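Long-range contacts in type III Pentaketide Synthase (PDB 3EUO), which probably builds pentaketides by repeated acyl transfer and condensation, as a fungal type III polyketide synthase of the chalcone/stilbene synthase family: residues A[33-38]-A[186-191]; A[72-77]-A[113-118]; A[301-306]-A[319-324]. All coordinates share one frame; numbering follows the deposited sequence.

Interaction 1: A[33-38]-A[186-191]; sequences SPAMKK and ESIDAL
In the closing turns of helix 181-191, Glu-186 and Ser-187 turn off the contact: their CB atoms point away from the 33-38 segment, and Ser-187 OG instead hydrogen-bonds to Lys-251. Ile-188 makes the main apolar touch. Its CG2, anti to the backbone N, enters the angle between the backbone of Ala-35 and Met-36 and the folded Met-36 thioether, standing 3.7 Å from Met-36 N. The Met-36 chain leaves with CG anti to its own N and then bends twice, so that CE curls back to lie 3.8 Å from Ile-188 CG2; the two side chains cross at about a right angle. Ala-35 CB closes the opposite end of this small patch, 4.0 Å from Ile-188 CG2. One residue on, Asp-189 supplies the polar half. A water accepts a hydrogen bond from Ser-33 OG (2.7 Å) and donates one to Asp-189 OD1 (2.7 Å). Ser-33 is the N-cap of its helix, and its OG also accepts from Met-36 N at 3.3 Å (N-H...O angle 156°), so the hydroxyl is gripped on several sides. The carboxylate lies near this helix start, whose dipole would probably favour the charged form. Just beyond Leu-191, Gln-192 donates to Ser-33 OG and accepts from Ala-35 N, tying the two helices together again. Segments 34-38 and 186-191, parts of helices 34-42 and 181-191, run at 140° with axes 8.5 Å apart, at the periphery of the chain, while Lys-251 links the second helix to the hairpin strand 249-254.

Interaction 2: A[72-77]-A[113-118]; sequences ELHEVF and DSANPG
The dense part of this contact is a single aspartate set between two aromatic side chains that stand one turn apart on helix 70-96. Asp-113 CB sits over the centre of the Phe-77 ring, 3.4 Å from its centroid and only 5° off the normal, a CH-pi contact. From there the carboxylate extends across the same ring face, its plane 6° from that of the ring, with Asp-113 CG 3.5 Å from Phe-77 CD2. Having CG anti to the backbone N, the aspartate carries its acid group onward to the edge of the His-74 imidazole, where ring and carboxylate are nearly coplanar (12°). Ala-115 adds its methyl obliquely against the imidazole. An alanine in place of Phe-77 would probably leave the Asp-113 CB and carboxylate without their flat support, loosen the orientation in which they meet His-74, and take from Tyr-119 the ring it meets edge-to-face. Packing between the segments thins out along the loop: Ser-114 CB and Asn-116 CB point away from the helix, and a cis peptide bond precedes Pro-117. This side is taken up by the second subunit, whose Trp-250 hydrogen-bonds to Ser-114 OG and whose Val-245 packs on His-74; Glu-75, by contrast, projects from the helix to the exterior. The arrangement is consistent with the cis-peptide loop by which chalcone synthases reach the partner subunit. Chemically, an acid group set beside an imidazole could favour a protonated histidine, while the Phe-77 face holds that carboxylate flat.

Interaction 3: A[301-306]-A[319-324]; sequences TILSGA and ASYDRY
One face of the Tyr-321 ring is covered by Leu-303, whose CD1 lies 3.7 Å from the ring centroid and 8° off the normal, a CH-pi contact centred on the ring. At the phenol end, Tyr-321 OH comes 3.7 Å from Leu-303 CB and hydrogen-bonds to Glu-307, a turn further along helix 300-310. Leucine and tyrosine lie alongside each other, pointing opposite ways, each toward the other's helix. The second Leu-303 methyl, CD2, turns to Ser-320, resting 3.9 Å from Ser-320 CB. Tyr-324 takes part more loosely, with its CB 4.5 Å from Leu-303 CD1; its hydroxyl hydrogen-bonds to the carbonyl of Thr-46.

Helical segments 301-306 and 319-324 run antiparallel at 165° with axes 11.2 Å apart, a wide spacing bridged by Leu-303 from one side and the Tyr-321 ring from the other. They belong to the helical connection of a beta-alpha-beta crossover between the parallel neighbouring strands 292-295 and 359-366 in the C-terminal half of the thiolase-like fold. Strand 292-295 meets both: Met-295 packs on Leu-303, and its carbonyl accepts a hydrogen bond from Ser-320 OG. Helix 334-342 lies against the 319-324 segment, where Val-338 packs on Ala-319 and Ser-320. Here too Asp-322 OD2 forms a salt bridge with its neighbour Arg-323 NH1 at 2.8 Å and another with Arg-341.

Interaction 2 is nested within the chain loop closed by interaction 1, and both lie in the N-terminal half of the fold; interaction 3 follows later, in the C-terminal half. The three are separate. The centres of interactions 1 and 2 are about 28 Å apart. Those of interactions 1 and 3 are about 27 Å apart. Interactions 2 and 3, with centres about 30 Å apart, lie on opposite sides of the chain's centre. The loop of interaction 2 packs on His-139 and Gly-140 of the second subunit, close in sequence to that subunit's Cys-143, which is modified to 3-sulfinoalanine and probably is the family's catalytic cysteine. Interactions 1 and 3 are packing within one subunit.

Interaction 1: A[33-38]-A[186-191]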
# COMPACT_ATOMS: atom_id res chain seq x y z
N SER A 33 -4.52 33.98 -17.49
CA SER A 33 -4.50 34.61 -16.16
C SER A 33 -3.05 34.71 -15.71
O SER A 33 -2.19 34.04 -16.29
CB SER A 33 -5.31 33.77 -15.16
OG SER A 33 -4.70 32.51 -14.91
N PRO A 34 -2.75 35.56 -14.71
CA PRO A 34 -1.38 35.69 -14.21
C PRO A 34 -0.75 34.36 -13.77
O PRO A 34 0.40 34.06 -14.16
CB PRO A 34 -1.52 36.66 -13.02
CG PRO A 34 -2.71 37.49 -13.40
CD PRO A 34 -3.66 36.52 -14.03
N ALA A 35 -1.49 33.56 -13.00
CA ALA A 35 -0.96 32.27 -12.55
C ALA A 35 -0.74 31.31 -13.72
O ALA A 35 0.28 30.62 -13.77
CB ALA A 35 -1.85 31.65 -11.50
N MET A 36 -1.69 31.29 -14.67
CA MET A 36 -1.55 30.39 -15.82
C MET A 36 -0.36 30.79 -16.67
O MET A 36 0.41 29.93 -17.08
CB MET A 36 -2.83 30.36 -16.67
CG MET A 36 -2.84 29.23 -17.72
SD MET A 36 -2.82 27.53 -17.08
CE MET A 36 -4.47 27.44 -16.36
N LYS A 37 -0.20 32.09 -16.94
CA LYS A 37 0.98 32.58 -17.66
C LYS A 37 2.29 32.16 -16.99
O LYS A 37 3.22 31.72 -17.67
CB LYS A 37 0.92 34.10 -17.86
CG LYS A 37 0.03 34.54 -19.03
CD LYS A 37 -0.14 36.07 -19.11
CE LYS A 37 1.21 36.79 -19.18
NZ LYS A 37 1.09 38.27 -19.00
N LYS A 38 2.35 32.27 -15.66
CA LYS A 38 3.54 31.84 -14.90
C LYS A 38 3.83 30.34 -15.09
O LYS A 38 4.96 29.97 -15.38
CB LYS A 38 3.43 32.16 -13.40
CG LYS A 38 3.15 33.62 -13.02
CD LYS A 38 3.96 34.64 -13.81
CE LYS A 38 3.31 36.03 -13.74
NZ LYS A 38 2.16 36.19 -14.69
N GLU A 186 -7.38 23.48 -13.73
CA GLU A 186 -8.52 24.07 -13.02
C GLU A 186 -8.08 24.75 -11.74
O GLU A 186 -8.52 25.86 -11.43
CB GLU A 186 -9.57 23.00 -12.72
CG GLU A 186 -10.72 23.57 -11.90
CD GLU A 186 -11.95 22.70 -11.90
OE1 GLU A 186 -12.43 22.39 -10.79
OE2 GLU A 186 -12.45 22.35 -12.99
N SER A 187 -7.21 24.09 -10.98
CA SER A 187 -6.68 24.69 -9.75
C SER A 187 -5.82 25.93 -10.03
O SER A 187 -5.92 26.93 -9.31
CB SER A 187 -5.89 23.67 -8.94
OG SER A 187 -6.75 22.70 -8.39
N ILE A 188 -4.99 25.87 -11.07
CA ILE A 188 -4.17 27.04 -11.45
C ILE A 188 -5.07 28.24 -11.71
O ILE A 188 -4.87 29.33 -11.15
CB ILE A 188 -3.27 26.76 -12.68
CG1 ILE A 188 -2.25 25.67 -12.37
CG2 ILE A 188 -2.53 28.05 -13.13
CD1 ILE A 188 -1.69 24.98 -13.60
N ASP A 189 -6.07 28.03 -12.56
CA ASP A 189 -7.00 29.09 -12.92
C ASP A 189 -7.78 29.60 -11.69
O ASP A 189 -7.76 30.79 -11.40
CB ASP A 189 -7.97 28.57 -13.99
CG ASP A 189 -9.02 29.59 -14.37
OD1 ASP A 189 -8.69 30.52 -15.14
OD2 ASP A 189 -10.18 29.47 -13.90
N ALA A 190 -8.42 28.69 -10.97
CA ALA A 190 -9.34 29.07 -9.88
C ALA A 190 -8.63 29.64 -8.64
O ALA A 190 -9.13 30.59 -8.02
CB ALA A 190 -10.21 27.87 -9.48
N LEU A 191 -7.49 29.07 -8.29
CA LEU A 191 -6.79 29.46 -7.07
C LEU A 191 -5.72 30.51 -7.33
O LEU A 191 -5.18 31.10 -6.39
CB LEU A 191 -6.18 28.24 -6.38
CG LEU A 191 -7.13 27.10 -6.05
CD1 LEU A 191 -6.35 25.92 -5.53
CD2 LEU A 191 -8.21 27.52 -5.06
O HOH W 1 -6.26 30.76 -16.30

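Interaction 2: A[72-77]-A[113-118]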
# COMPACT_ATOMS: atom_id res chain seq x y z
N GLU A 72 -13.32 8.21 -13.29
CA GLU A 72 -13.03 8.24 -14.71
C GLU A 72 -11.53 8.08 -14.95
O GLU A 72 -11.11 7.39 -15.89
CB GLU A 72 -13.60 9.51 -15.35
CG GLU A 72 -15.14 9.48 -15.44
CD GLU A 72 -15.79 10.84 -15.62
OE1 GLU A 72 -15.17 11.89 -15.33
OE2 GLU A 72 -16.97 10.87 -16.03
N LEU A 73 -10.73 8.67 -14.08
CA LEU A 73 -9.28 8.47 -14.09
C LEU A 73 -8.94 7.01 -13.89
O LEU A 73 -8.09 6.46 -14.60
CB LEU A 73 -8.60 9.33 -13.01
CG LEU A 73 -8.58 10.84 -13.27
CD1 LEU A 73 -8.11 11.58 -12.03
CD2 LEU A 73 -7.69 11.18 -14.47
N HIS A 74 -9.61 6.37 -12.94
CA HIS A 74 -9.33 4.96 -12.66
C HIS A 74 -9.56 4.09 -13.88
O HIS A 74 -8.77 3.19 -14.17
CB HIS A 74 -10.14 4.43 -11.48
CG HIS A 74 -9.96 2.96 -11.28
ND1 HIS A 74 -10.91 2.04 -11.67
CD2 HIS A 74 -8.91 2.24 -10.82
CE1 HIS A 74 -10.47 0.82 -11.41
NE2 HIS A 74 -9.26 0.92 -10.90
N GLU A 75 -10.64 4.36 -14.61
CA GLU A 75 -10.96 3.59 -15.80
C GLU A 75 -9.82 3.60 -16.81
O GLU A 75 -9.48 2.56 -17.37
CB GLU A 75 -12.26 4.10 -16.43
CG GLU A 75 -13.48 3.74 -15.59
CD GLU A 75 -14.73 4.53 -15.95
OE1 GLU A 75 -14.67 5.44 -16.80
OE2 GLU A 75 -15.79 4.22 -15.36
N VAL A 76 -9.20 4.76 -17.00
CA VAL A 76 -8.08 4.90 -17.94
C VAL A 76 -6.76 4.35 -17.37
O VAL A 76 -5.93 3.80 -18.12
CB VAL A 76 -7.97 6.36 -18.47
CG1 VAL A 76 -6.62 6.62 -19.16
CG2 VAL A 76 -9.11 6.63 -19.45
N PHE A 77 -6.58 4.47 -16.06
CA PHE A 77 -5.45 3.80 -15.39
C PHE A 77 -5.48 2.31 -15.70
O PHE A 77 -4.46 1.70 -16.04
CB PHE A 77 -5.48 4.04 -13.88
CG PHE A 77 -4.23 3.59 -13.16
CD1 PHE A 77 -3.18 4.49 -12.96
CD2 PHE A 77 -4.09 2.28 -12.69
CE1 PHE A 77 -2.02 4.09 -12.30
CE2 PHE A 77 -2.93 1.87 -12.02
CZ PHE A 77 -1.90 2.79 -11.82
N ASP A 113 -3.55 5.92 -8.69
CA ASP A 113 -4.75 5.09 -8.67
C ASP A 113 -5.11 4.67 -7.25
O ASP A 113 -4.25 4.59 -6.37
CB ASP A 113 -4.54 3.82 -9.51
CG ASP A 113 -5.85 3.09 -9.78
OD1 ASP A 113 -6.79 3.75 -10.27
OD2 ASP A 113 -5.95 1.87 -9.50
N SER A 114 -6.40 4.40 -7.06
CA SER A 114 -6.89 3.70 -5.87
C SER A 114 -7.95 2.72 -6.33
O SER A 114 -8.83 3.08 -7.12
CB SER A 114 -7.50 4.68 -4.87
OG SER A 114 -8.06 3.98 -3.78
N ALA A 115 -7.87 1.48 -5.85
CA ALA A 115 -8.76 0.42 -6.32
C ALA A 115 -8.76 -0.73 -5.35
O ALA A 115 -7.77 -0.95 -4.66
CB ALA A 115 -8.31 -0.08 -7.71
N ASN A 116 -9.87 -1.46 -5.28
CA ASN A 116 -9.92 -2.71 -4.53
C ASN A 116 -10.77 -3.67 -5.36
O ASN A 116 -11.97 -3.43 -5.52
CB ASN A 116 -10.57 -2.53 -3.15
CG ASN A 116 -9.93 -1.43 -2.34
OD1 ASN A 116 -10.25 -0.25 -2.51
ND2 ASN A 116 -9.06 -1.81 -1.42
N PRO A 117 -10.16 -4.73 -5.92
CA PRO A 117 -8.74 -5.12 -5.88
C PRO A 117 -7.81 -4.07 -6.47
O PRO A 117 -8.20 -3.34 -7.40
CB PRO A 117 -8.68 -6.40 -6.74
CG PRO A 117 -10.10 -6.88 -6.83
CD PRO A 117 -10.98 -5.67 -6.71
N GLY A 118 -6.59 -3.98 -5.93
CA GLY A 118 -5.56 -3.07 -6.47
C GLY A 118 -5.07 -3.49 -7.84
O GLY A 118 -5.31 -4.63 -8.28

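Interaction 3: A[301-306]-A[319-324]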
# COMPACT_ATOMS: atom_id res chain seq x y z
N THR A 301 16.41 21.04 -10.55
CA THR A 301 17.15 21.51 -9.38
C THR A 301 17.63 20.35 -8.51
O THR A 301 18.57 20.51 -7.74
CB THR A 301 16.34 22.49 -8.50
OG1 THR A 301 15.24 21.80 -7.90
CG2 THR A 301 15.81 23.65 -9.34
N ILE A 302 16.97 19.20 -8.63
CA ILE A 302 17.39 18.01 -7.88
C ILE A 302 18.72 17.49 -8.41
O ILE A 302 19.62 17.15 -7.64
CB ILE A 302 16.32 16.88 -7.94
CG1 ILE A 302 14.98 17.36 -7.35
CG2 ILE A 302 16.82 15.61 -7.23
CD1 ILE A 302 15.05 17.91 -5.93
N LEU A 303 18.84 17.44 -9.73
CA LEU A 303 20.06 16.99 -10.38
C LEU A 303 21.19 17.98 -10.18
O LEU A 303 22.28 17.59 -9.75
CB LEU A 303 19.83 16.72 -11.87
CG LEU A 303 18.75 15.67 -12.19
CD1 LEU A 303 18.56 15.56 -13.69
CD2 LEU A 303 19.07 14.31 -11.57
N SER A 304 20.95 19.25 -10.47
CA SER A 304 22.00 20.26 -10.27
C SER A 304 22.36 20.39 -8.79
O SER A 304 23.53 20.56 -8.44
CB SER A 304 21.61 21.62 -10.87
OG SER A 304 20.41 22.11 -10.29
N GLY A 305 21.37 20.27 -7.91
CA GLY A 305 21.59 20.24 -6.47
C GLY A 305 22.48 19.10 -6.00
O GLY A 305 23.34 19.29 -5.13
N ALA A 306 22.26 17.91 -6.56
CA ALA A 306 23.09 16.74 -6.24
C ALA A 306 24.53 16.93 -6.71
O ALA A 306 25.47 16.62 -5.97
CB ALA A 306 22.50 15.48 -6.84
N ALA A 319 22.25 8.78 -16.86
CA ALA A 319 20.97 8.09 -17.10
C ALA A 319 19.77 8.86 -16.52
O ALA A 319 18.66 8.79 -17.05
CB ALA A 319 21.03 6.67 -16.56
N SER A 320 20.01 9.59 -15.43
CA SER A 320 18.99 10.44 -14.81
C SER A 320 18.65 11.60 -15.73
O SER A 320 17.48 11.88 -15.97
CB SER A 320 19.47 10.96 -13.47
OG SER A 320 19.70 9.90 -12.56
N TYR A 321 19.68 12.25 -16.27
CA TYR A 321 19.49 13.27 -17.30
C TYR A 321 18.77 12.76 -18.54
O TYR A 321 17.88 13.43 -19.06
CB TYR A 321 20.83 13.91 -17.68
CG TYR A 321 21.19 15.06 -16.77
CD1 TYR A 321 22.13 14.91 -15.75
CD2 TYR A 321 20.57 16.31 -16.92
CE1 TYR A 321 22.45 15.98 -14.91
CE2 TYR A 321 20.88 17.37 -16.09
CZ TYR A 321 21.82 17.20 -15.08
OH TYR A 321 22.13 18.26 -14.26
N ASP A 322 19.17 11.58 -19.00
CA ASP A 322 18.58 10.98 -20.19
C ASP A 322 17.08 10.76 -20.03
O ASP A 322 16.29 11.09 -20.92
CB ASP A 322 19.27 9.65 -20.52
CG ASP A 322 18.72 9.00 -21.77
OD1 ASP A 322 19.24 9.31 -22.86
OD2 ASP A 322 17.77 8.19 -21.67
N ARG A 323 16.69 10.18 -18.89
CA ARG A 323 15.28 9.96 -18.57
C ARG A 323 14.51 11.28 -18.44
O ARG A 323 13.44 11.45 -19.03
CB ARG A 323 15.16 9.16 -17.27
CG ARG A 323 14.86 7.69 -17.48
CD ARG A 323 15.96 6.97 -18.23
NE ARG A 323 15.39 5.83 -18.93
CZ ARG A 323 15.10 5.80 -20.23
NH1 ARG A 323 15.37 6.84 -21.01
NH2 ARG A 323 14.56 4.72 -20.75
N TYR A 324 15.07 12.20 -17.69
CA TYR A 324 14.42 13.47 -17.39
C TYR A 324 14.16 14.28 -18.66
O TYR A 324 13.04 14.75 -18.89
CB TYR A 324 15.29 14.26 -16.42
CG TYR A 324 14.71 15.60 -16.03
CD1 TYR A 324 13.62 15.70 -15.18
CD2 TYR A 324 15.28 16.77 -16.52
CE1 TYR A 324 13.09 16.95 -14.82
CE2 TYR A 324 14.76 18.02 -16.18
CZ TYR A 324 13.68 18.10 -15.34
OH TYR A 324 13.18 19.33 -15.01